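Local atomic coordinates of 3'-5'-exonuclease (Saccharomyces cerevisiae, PDB entry 3E2V), a protein that cuts double-stranded DNA as an endonuclease and trims it from the 3' end as an exonuclease of the TatD family, probably using magnesium. Residues 36-47 with 350-360. Sequence-based numbering, arbitrary orientation.
Sequences HPADYVKLLERA and LYMVKGRNEPC
The guanidinium of Arg46 has the carbonyl O of Tyr351 over one face and, on the opposite face, Lys42 O and Leu43 CA of its own helix; Glu358 and Asp39 lie at its edge. That of Arg356 carries Val353 CG2 over its centre and Asp39 at its edge; its NH1 sits at the edge of the His36 ring, the two planes 81° apart. These groups form a four-residue salt-bridge network between helix 40-49 of the TatD TIM barrel, with its N-cap residue Asp39, and the loop after strand 351-353. Arg356 grips Asp39 end-on, NH1 to OD1 and NH2 to OD2 at 2.8 Å, each on a syn lone pair, with the two planes nearly coplanar. Arg46 takes Glu358 side-on: NE meets the syn lone pair of OE1 at 2.7 Å in an almost straight bond (176°), while NH2 reaches OE2 less directly. A bend at chi3 (-73°) turns the Arg46 head to this carboxylate. Cross-links close the network: Arg46 NH2 approaches Asp39 OD2 from above the carboxylate plane at 3.3 Å, and Arg356 NH2 reaches Glu358 OE2 on its anti side, out of the carboxylate plane. The shared carboxylates probably offset the closeness of the two NH2 atoms. A leucine in place of Arg46 would probably leave Glu358 with Arg356 as its one remaining mate in the network and its carboxylate freer to turn. Apolar contacts flank the charges: Leu350 packs on Arg46 CG and Lys42 CG, and Leu43 CD1 lies along the Glu358 chain. Pro359, its side chain about 10 Å from that of the magnesium ligand Asp303, sets its CG 3.6 Å from Leu43 CD2. Beside it, one water donates to Leu43 O and Glu358 OE1 and accepts from Cys360 N at 3.1 Å.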
ATOM      1  N   HIS A  36      -9.426  20.307 -13.000  1.00 15.32           N
ATOM      2  CA  HIS A  36      -9.700  19.612 -14.245  1.00 15.38           C
ATOM      3  C   HIS A  36     -10.640  18.435 -13.986  1.00 15.56           C
ATOM      4  O   HIS A  36     -10.777  17.994 -12.839  1.00 15.95           O
ATOM      5  CB  HIS A  36      -8.394  19.168 -14.955  1.00 15.30           C
ATOM      6  CG  HIS A  36      -7.538  18.201 -14.177  1.00 14.84           C
ATOM      7  ND1 HIS A  36      -7.793  16.847 -14.138  1.00 15.06           N
ATOM      8  CD2 HIS A  36      -6.418  18.395 -13.438  1.00 15.32           C
ATOM      9  CE1 HIS A  36      -6.855  16.244 -13.419  1.00 14.75           C
ATOM     10  NE2 HIS A  36      -6.013  17.162 -12.975  1.00 15.21           N
ATOM     11  N   PRO A  37     -11.344  17.962 -15.023  1.00 15.93           N
ATOM     12  CA  PRO A  37     -12.136  16.751 -14.831  1.00 15.57           C
ATOM     13  C   PRO A  37     -11.253  15.570 -14.453  1.00 16.56           C
ATOM     14  O   PRO A  37     -10.112  15.491 -14.912  1.00 16.69           O
ATOM     15  CB  PRO A  37     -12.774  16.520 -16.209  1.00 16.27           C
ATOM     16  CG  PRO A  37     -12.827  17.917 -16.804  1.00 16.76           C
ATOM     17  CD  PRO A  37     -11.523  18.523 -16.374  1.00 15.62           C
ATOM     18  N   ALA A  38     -11.775  14.674 -13.624  1.00 16.14           N
ATOM     19  CA  ALA A  38     -11.046  13.468 -13.244  1.00 16.33           C
ATOM     20  C   ALA A  38     -10.540  12.766 -14.508  1.00 16.53           C
ATOM     21  O   ALA A  38     -11.281  12.636 -15.491  1.00 17.67           O
ATOM     22  CB  ALA A  38     -11.974  12.542 -12.470  1.00 15.71           C
ATOM     23  N   ASP A  39      -9.285  12.302 -14.478  1.00 16.00           N
ATOM     24  CA  ASP A  39      -8.663  11.727 -15.679  1.00 16.77           C
ATOM     25  C   ASP A  39      -8.086  10.351 -15.385  1.00 17.00           C
ATOM     26  O   ASP A  39      -7.113   9.954 -16.022  1.00 17.15           O
ATOM     27  CB  ASP A  39      -7.571  12.667 -16.206  1.00 16.91           C
ATOM     28  CG  ASP A  39      -6.391  12.809 -15.244  1.00 17.97           C
ATOM     29  OD1 ASP A  39      -6.581  12.830 -14.000  1.00 15.94           O
ATOM     30  OD2 ASP A  39      -5.241  12.921 -15.737  1.00 16.79           O
ATOM     31  N   TYR A  40      -8.670   9.618 -14.440  1.00 17.30           N
ATOM     32  CA  TYR A  40      -8.059   8.344 -14.042  1.00 17.38           C
ATOM     33  C   TYR A  40      -8.122   7.264 -15.116  1.00 18.56           C
ATOM     34  O   TYR A  40      -7.272   6.390 -15.150  1.00 17.89           O
ATOM     35  CB  TYR A  40      -8.557   7.858 -12.674  1.00 18.25           C
ATOM     36  CG  TYR A  40     -10.061   7.812 -12.530  1.00 17.46           C
ATOM     37  CD1 TYR A  40     -10.798   6.738 -13.032  1.00 18.86           C
ATOM     38  CD2 TYR A  40     -10.744   8.831 -11.883  1.00 16.76           C
ATOM     39  CE1 TYR A  40     -12.183   6.689 -12.899  1.00 19.10           C
ATOM     40  CE2 TYR A  40     -12.127   8.785 -11.732  1.00 18.18           C
ATOM     41  CZ  TYR A  40     -12.838   7.721 -12.247  1.00 18.55           C
ATOM     42  OH  TYR A  40     -14.208   7.689 -12.102  1.00 19.71           O
ATOM     43  N   VAL A  41      -9.088   7.323 -16.025  1.00 17.62           N
ATOM     44  CA  VAL A  41      -9.095   6.348 -17.120  1.00 19.03           C
ATOM     45  C   VAL A  41      -7.891   6.589 -18.053  1.00 18.65           C
ATOM     46  O   VAL A  41      -7.164   5.647 -18.371  1.00 18.14           O
ATOM     47  CB  VAL A  41     -10.471   6.252 -17.849  1.00 19.74           C
ATOM     48  CG1 VAL A  41     -10.357   5.405 -19.098  1.00 20.03           C
ATOM     49  CG2 VAL A  41     -11.511   5.653 -16.912  1.00 20.83           C
ATOM     50  N   LYS A  42      -7.630   7.843 -18.421  1.00 18.24           N
ATOM     51  CA  LYS A  42      -6.421   8.168 -19.207  1.00 17.78           C
ATOM     52  C   LYS A  42      -5.124   7.845 -18.452  1.00 16.81           C
ATOM     53  O   LYS A  42      -4.134   7.392 -19.048  1.00 17.05           O
ATOM     54  CB  LYS A  42      -6.421   9.632 -19.668  1.00 17.94           C
ATOM     55  CG  LYS A  42      -7.343   9.852 -20.854  1.00 20.48           C
ATOM     56  CD  LYS A  42      -7.483  11.327 -21.156  1.00 23.35           C
ATOM     57  CE  LYS A  42      -8.588  11.584 -22.171  1.00 27.63           C
ATOM     58  NZ  LYS A  42      -8.055  11.594 -23.553  1.00 30.08           N
ATOM     59  N   LEU A  43      -5.148   8.058 -17.142  1.00 16.98           N
ATOM     60  CA  LEU A  43      -4.056   7.661 -16.289  1.00 15.87           C
ATOM     61  C   LEU A  43      -3.769   6.164 -16.434  1.00 15.46           C
ATOM     62  O   LEU A  43      -2.604   5.748 -16.519  1.00 14.91           O
ATOM     63  CB  LEU A  43      -4.395   7.980 -14.832  1.00 16.18           C
ATOM     64  CG  LEU A  43      -3.346   7.576 -13.810  1.00 17.21           C
ATOM     65  CD1 LEU A  43      -2.994   8.738 -12.917  1.00 21.71           C
ATOM     66  CD2 LEU A  43      -3.792   6.347 -13.039  1.00 23.23           C
ATOM     67  N   LEU A  44      -4.824   5.359 -16.441  1.00 15.56           N
ATOM     68  CA  LEU A  44      -4.655   3.916 -16.566  1.00 15.85           C
ATOM     69  C   LEU A  44      -4.163   3.539 -17.957  1.00 16.17           C
ATOM     70  O   LEU A  44      -3.361   2.614 -18.086  1.00 16.39           O
ATOM     71  CB  LEU A  44      -5.946   3.184 -16.174  1.00 15.71           C
ATOM     72  CG  LEU A  44      -6.327   3.327 -14.687  1.00 16.76           C
ATOM     73  CD1 LEU A  44      -7.781   2.918 -14.431  1.00 19.83           C
ATOM     74  CD2 LEU A  44      -5.377   2.558 -13.745  1.00 17.31           C
ATOM     75  N   GLU A  45      -4.623   4.257 -18.973  1.00 16.70           N
ATOM     76  CA  GLU A  45      -4.116   4.081 -20.339  1.00 17.70           C
ATOM     77  C   GLU A  45      -2.616   4.384 -20.433  1.00 16.72           C
ATOM     78  O   GLU A  45      -1.864   3.644 -21.088  1.00 17.18           O
ATOM     79  CB  GLU A  45      -4.939   4.925 -21.329  1.00 17.65           C
ATOM     80  CG  GLU A  45      -6.381   4.435 -21.424  1.00 20.69           C
ATOM     81  CD  GLU A  45      -7.319   5.330 -22.231  1.00 21.01           C
ATOM     82  OE1 GLU A  45      -6.930   6.448 -22.627  1.00 25.50           O
ATOM     83  OE2 GLU A  45      -8.464   4.882 -22.468  1.00 28.57           O
ATOM     84  N   ARG A  46      -2.164   5.452 -19.773  1.00 15.47           N
ATOM     85  CA  ARG A  46      -0.732   5.783 -19.729  1.00 15.28           C
ATOM     86  C   ARG A  46       0.058   4.656 -19.064  1.00 15.05           C
ATOM     87  O   ARG A  46       1.127   4.260 -19.551  1.00 15.27           O
ATOM     88  CB  ARG A  46      -0.468   7.097 -18.995  1.00 15.56           C
ATOM     89  CG  ARG A  46      -0.935   8.317 -19.761  1.00 15.60           C
ATOM     90  CD  ARG A  46      -0.477   9.583 -19.102  1.00 15.52           C
ATOM     91  NE  ARG A  46      -1.174   9.935 -17.853  1.00 15.47           N
ATOM     92  CZ  ARG A  46      -2.349  10.556 -17.800  1.00 15.74           C
ATOM     93  NH1 ARG A  46      -3.040  10.815 -18.917  1.00 16.38           N
ATOM     94  NH2 ARG A  46      -2.865  10.875 -16.617  1.00 14.72           N
ATOM     95  N   ALA A  47      -0.461   4.140 -17.949  1.00 14.61           N
ATOM     96  CA  ALA A  47       0.221   3.057 -17.253  1.00 14.68           C
ATOM     97  C   ALA A  47       0.336   1.797 -18.129  1.00 15.10           C
ATOM     98  O   ALA A  47       1.388   1.160 -18.186  1.00 15.06           O
ATOM     99  CB  ALA A  47      -0.497   2.752 -15.923  1.00 15.06           C
ATOM    100  N   LEU A 350      -1.868  11.892 -24.619  1.00 20.38           N
ATOM    101  CA  LEU A 350      -1.988  11.730 -23.172  1.00 19.39           C
ATOM    102  C   LEU A 350      -1.012  12.627 -22.436  1.00 18.48           C
ATOM    103  O   LEU A 350       0.172  12.709 -22.787  1.00 18.82           O
ATOM    104  CB  LEU A 350      -1.742  10.259 -22.816  1.00 18.74           C
ATOM    105  CG  LEU A 350      -2.768   9.259 -23.365  1.00 20.40           C
ATOM    106  CD1 LEU A 350      -2.234   7.821 -23.241  1.00 21.96           C
ATOM    107  CD2 LEU A 350      -4.132   9.388 -22.699  1.00 23.13           C
ATOM    108  N   TYR A 351      -1.507  13.294 -21.397  1.00 18.11           N
ATOM    109  CA  TYR A 351      -0.730  14.275 -20.644  1.00 17.62           C
ATOM    110  C   TYR A 351      -0.760  13.998 -19.152  1.00 17.48           C
ATOM    111  O   TYR A 351      -1.786  13.551 -18.639  1.00 16.90           O
ATOM    112  CB  TYR A 351      -1.311  15.680 -20.838  1.00 19.26           C
ATOM    113  CG  TYR A 351      -1.039  16.309 -22.183  1.00 20.92           C
ATOM    114  CD1 TYR A 351      -0.021  17.248 -22.326  1.00 22.53           C
ATOM    115  CD2 TYR A 351      -1.821  15.996 -23.291  1.00 22.02           C
ATOM    116  CE1 TYR A 351       0.225  17.850 -23.557  1.00 23.96           C
ATOM    117  CE2 TYR A 351      -1.570  16.589 -24.532  1.00 23.00           C
ATOM    118  CZ  TYR A 351      -0.554  17.510 -24.640  1.00 23.24           C
ATOM    119  OH  TYR A 351      -0.291  18.110 -25.857  1.00 26.43           O
ATOM    120  N   MET A 352       0.357  14.284 -18.485  1.00 16.76           N
ATOM    121  CA  MET A 352       0.510  14.169 -17.030  1.00 16.20           C
ATOM    122  C   MET A 352       0.443  15.551 -16.393  1.00 16.52           C
ATOM    123  O   MET A 352       0.492  16.573 -17.094  1.00 16.96           O
ATOM    124  CB  MET A 352       1.851  13.510 -16.656  1.00 16.91           C
ATOM    125  CG  MET A 352       2.081  12.157 -17.345  1.00 16.17           C
ATOM    126  SD  MET A 352       3.702  11.326 -17.063  1.00 12.99           S
ATOM    127  CE  MET A 352       3.483  10.752 -15.373  1.00 19.86           C
ATOM    128  N   VAL A 353       0.308  15.562 -15.068  1.00 15.85           N
ATOM    129  CA  VAL A 353       0.259  16.806 -14.308  1.00 16.05           C
ATOM    130  C   VAL A 353       1.545  16.939 -13.501  1.00 17.29           C
ATOM    131  O   VAL A 353       1.912  16.028 -12.752  1.00 16.79           O
ATOM    132  CB  VAL A 353      -0.971  16.833 -13.374  1.00 15.52           C
ATOM    133  CG1 VAL A 353      -0.890  18.053 -12.446  1.00 17.32           C
ATOM    134  CG2 VAL A 353      -2.267  16.805 -14.191  1.00 16.11           C
ATOM    135  N   LYS A 354       2.245  18.065 -13.667  1.00 17.24           N
ATOM    136  CA  LYS A 354       3.504  18.303 -12.955  1.00 18.86           C
ATOM    137  C   LYS A 354       3.279  18.164 -11.454  1.00 18.10           C
ATOM    138  O   LYS A 354       2.330  18.736 -10.910  1.00 18.05           O
ATOM    139  CB  LYS A 354       4.074  19.692 -13.286  1.00 18.26           C
ATOM    140  CG  LYS A 354       4.419  19.865 -14.762  1.00 21.98           C
ATOM    141  CD  LYS A 354       5.030  21.228 -15.050  1.00 21.71           C
ATOM    142  CE  LYS A 354       5.405  21.374 -16.529  1.00 27.00           C
ATOM    143  NZ  LYS A 354       6.458  20.403 -16.974  1.00 31.50           N
ATOM    144  N   GLY A 355       4.133  17.380 -10.798  1.00 17.82           N
ATOM    145  CA  GLY A 355       4.041  17.172  -9.360  1.00 17.57           C
ATOM    146  C   GLY A 355       3.141  16.032  -8.918  1.00 17.20           C
ATOM    147  O   GLY A 355       3.150  15.680  -7.743  1.00 19.43           O
ATOM    148  N   ARG A 356       2.382  15.456  -9.844  1.00 16.00           N
ATOM    149  CA  ARG A 356       1.458  14.366  -9.518  1.00 15.08           C
ATOM    150  C   ARG A 356       2.032  13.072 -10.085  1.00 14.42           C
ATOM    151  O   ARG A 356       2.053  12.859 -11.309  1.00 14.63           O
ATOM    152  CB  ARG A 356       0.055  14.623 -10.094  1.00 15.41           C
ATOM    153  CG  ARG A 356      -0.986  13.562  -9.718  1.00 15.22           C
ATOM    154  CD  ARG A 356      -2.316  13.824 -10.406  1.00 14.27           C
ATOM    155  NE  ARG A 356      -2.270  13.442 -11.822  1.00 14.99           N
ATOM    156  CZ  ARG A 356      -3.323  13.342 -12.637  1.00 15.09           C
ATOM    157  NH1 ARG A 356      -4.563  13.600 -12.211  1.00 15.45           N
ATOM    158  NH2 ARG A 356      -3.132  12.973 -13.908  1.00 15.87           N
ATOM    159  N   ASN A 357       2.501  12.198  -9.195  1.00 14.14           N
ATOM    160  CA  ASN A 357       3.076  10.939  -9.664  1.00 14.13           C
ATOM    161  C   ASN A 357       1.994  10.004 -10.210  1.00 14.08           C
ATOM    162  O   ASN A 357       0.810  10.163  -9.896  1.00 13.39           O
ATOM    163  CB  ASN A 357       3.897  10.285  -8.549  1.00 13.22           C
ATOM    164  CG  ASN A 357       4.860   9.245  -9.069  1.00 13.82           C
ATOM    165  OD1 ASN A 357       5.192   9.216 -10.264  1.00 14.29           O
ATOM    166  ND2 ASN A 357       5.298   8.365  -8.177  1.00 14.39           N
ATOM    167  N   GLU A 358       2.394   9.048 -11.054  1.00 13.81           N
ATOM    168  CA  GLU A 358       1.453   8.125 -11.671  1.00 13.41           C
ATOM    169  C   GLU A 358       1.992   6.703 -11.719  1.00 12.93           C
ATOM    170  O   GLU A 358       3.216   6.511 -11.703  1.00 13.52           O
ATOM    171  CB  GLU A 358       1.125   8.554 -13.103  1.00 14.02           C
ATOM    172  CG  GLU A 358       0.507   9.937 -13.222  1.00 14.87           C
ATOM    173  CD  GLU A 358      -0.146  10.174 -14.580  1.00 15.29           C
ATOM    174  OE1 GLU A 358      -0.083   9.277 -15.443  1.00 15.67           O
ATOM    175  OE2 GLU A 358      -0.701  11.279 -14.794  1.00 14.50           O
ATOM    176  N   PRO A 359       1.089   5.712 -11.818  1.00 12.94           N
ATOM    177  CA  PRO A 359       1.558   4.318 -11.957  1.00 13.22           C
ATOM    178  C   PRO A 359       2.409   4.065 -13.212  1.00 13.66           C
ATOM    179  O   PRO A 359       3.203   3.106 -13.227  1.00 14.11           O
ATOM    180  CB  PRO A 359       0.252   3.498 -11.983  1.00 13.51           C
ATOM    181  CG  PRO A 359      -0.823   4.492 -12.362  1.00 14.18           C
ATOM    182  CD  PRO A 359      -0.387   5.803 -11.754  1.00 13.46           C
ATOM    183  N   CYS A 360       2.290   4.896 -14.250  1.00 14.02           N
ATOM    184  CA  CYS A 360       3.148   4.692 -15.422  1.00 13.92           C
ATOM    185  C   CYS A 360       4.618   4.913 -15.118  1.00 13.88           C
ATOM    186  O   CYS A 360       5.484   4.647 -15.971  1.00 14.86           O
ATOM    187  CB  CYS A 360       2.746   5.569 -16.617  1.00 13.97           C
ATOM    188  SG  CYS A 360       2.937   7.354 -16.385  1.00 15.12           S
TER
HETATM  189  O   HOH W   1      -4.534  13.225 -18.353  1.00 16.37           O
HETATM  190  O   HOH W   2      -0.129   6.487 -15.346  1.00 15.04           O